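Local coordinates for aminotransferase, class III (Thermomicrobium roseum, PDB 6IO1), which catalyses transamination as a thermostable, (S)-enantioselective omega-transaminase that uses pyridoxal 5'-phosphate as its cofactor, at the interface of chains A and B. Numbering follows the deposited sequence. Chains: chain A/B, Aminotransferase, class III.

The interface of chains A and B. Residues chain A 133, 145, 179; chain B 174-176.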
loop_
_atom_site.group_PDB
_atom_site.type_symbol
_atom_site.label_atom_id
_atom_site.label_comp_id
_atom_site.label_asym_id
_atom_site.label_seq_id
_atom_site.Cartn_x
_atom_site.Cartn_y
_atom_site.Cartn_z
ATOM N N ARG A 133 -3.597 -18.638 -2.965
ATOM C CA ARG A 133 -2.983 -19.662 -2.124
ATOM C C ARG A 133 -3.918 -20.089 -0.995
ATOM O O ARG A 133 -4.045 -21.282 -0.701
ATOM C CB ARG A 133 -1.647 -19.156 -1.581
ATOM C CG ARG A 133 -0.594 -19.001 -2.669
ATOM C CD ARG A 133 0.621 -18.219 -2.205
ATOM N NE ARG A 133 1.764 -18.454 -3.084
ATOM C CZ ARG A 133 2.886 -17.741 -3.065
ATOM N NH1 ARG A 133 3.018 -16.728 -2.220
ATOM N NH2 ARG A 133 3.870 -18.034 -3.903
ATOM N N VAL A 145 0.795 -23.675 -4.342
ATOM C CA VAL A 145 1.140 -22.305 -3.969
ATOM C C VAL A 145 1.950 -21.590 -5.046
ATOM O O VAL A 145 2.106 -20.365 -4.998
ATOM C CB VAL A 145 1.903 -22.279 -2.631
ATOM C CG1 VAL A 145 1.031 -22.820 -1.506
ATOM C CG2 VAL A 145 3.195 -23.072 -2.744
ATOM N N PRO A 179 9.500 -17.267 -2.424
ATOM C CA PRO A 179 9.582 -18.359 -3.396
ATOM C C PRO A 179 8.202 -18.693 -3.949
ATOM O O PRO A 179 7.192 -18.086 -3.594
ATOM C CB PRO A 179 10.152 -19.512 -2.569
ATOM C CG PRO A 179 9.625 -19.262 -1.195
ATOM C CD PRO A 179 9.517 -17.762 -1.034
ATOM N N PHE B 174 -1.513 -18.977 3.902
ATOM C CA PHE B 174 -1.138 -18.072 2.824
ATOM C C PHE B 174 0.123 -18.500 2.081
ATOM O O PHE B 174 0.618 -17.742 1.240
ATOM C CB PHE B 174 -0.985 -16.651 3.370
ATOM C CG PHE B 174 -2.281 -16.048 3.827
ATOM C CD1 PHE B 174 -3.312 -15.825 2.927
ATOM C CD2 PHE B 174 -2.479 -15.723 5.156
ATOM C CE1 PHE B 174 -4.509 -15.277 3.343
ATOM C CE2 PHE B 174 -3.674 -15.176 5.579
ATOM C CZ PHE B 174 -4.690 -14.952 4.673
ATOM N N GLY B 175 0.654 -19.685 2.366
ATOM C CA GLY B 175 1.769 -20.213 1.615
ATOM C C GLY B 175 3.124 -19.786 2.144
ATOM O O GLY B 175 3.265 -19.347 3.291
ATOM N N PRO B 176 4.153 -19.913 1.307
ATOM C CA PRO B 176 5.510 -19.578 1.752
ATOM C C PRO B 176 5.699 -18.080 1.924
ATOM O O PRO B 176 5.038 -17.262 1.277
ATOM C CB PRO B 176 6.398 -20.126 0.629
ATOM C CG PRO B 176 5.521 -20.138 -0.574
ATOM C CD PRO B 176 4.118 -20.378 -0.090
HETATM O O HOH W 1 1.529 -15.880 -0.005
HETATM O O HOH W 2 5.716 -16.623 -1.447
#
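Helix 121-138 of chain A, through A:Arg133, and the chain A loops carrying A:Val145 and A:Pro179 meet the chain B loop B:Phe174 to B:Pro176. B:Pro176 lies over one face of the A:Arg133 guanidinium, its CD 4.1 Å above the plane and over the centre. A compact ring suits this place, since it can cover a flat cation without competing for its N-H groups. CD of B:Pro176 meets CB of A:Val145 tip to tip at 3.9 Å, while CB of B:Pro176 slides past CG of A:Pro179 at 3.8 Å. Lower on the stem, CD of A:Arg133 lies 3.5 Å from the carbonyl O of B:Phe174. The chain of A:Arg133 is extended from CG to NE (chi3 161°), which carries the guanidinium to the loops. Within chain A, NE of A:Arg133 gives a hydrogen bond of 2.7 Å to the carbonyl O of A:Val145, on a lone pair and in the guanidinium plane, helping to fix the group's rotation. NH1 of A:Arg133 bonds at 2.8 Å to water 2, which also reaches the carbonyl oxygens of A:Pro179 and B:Pro176. An alanine in place of A:Arg133 would probably leave B:Pro176 without the flat surface beneath it and the A:Val145 carbonyl without its donor. B:Gly175 has a positive phi of 88°, which suits glycine because residues with a side chain rarely adopt it. This patch, repeated by two-fold symmetry, joins the subunits through apolar contacts and bridging water, and probably helps hold the dimer together.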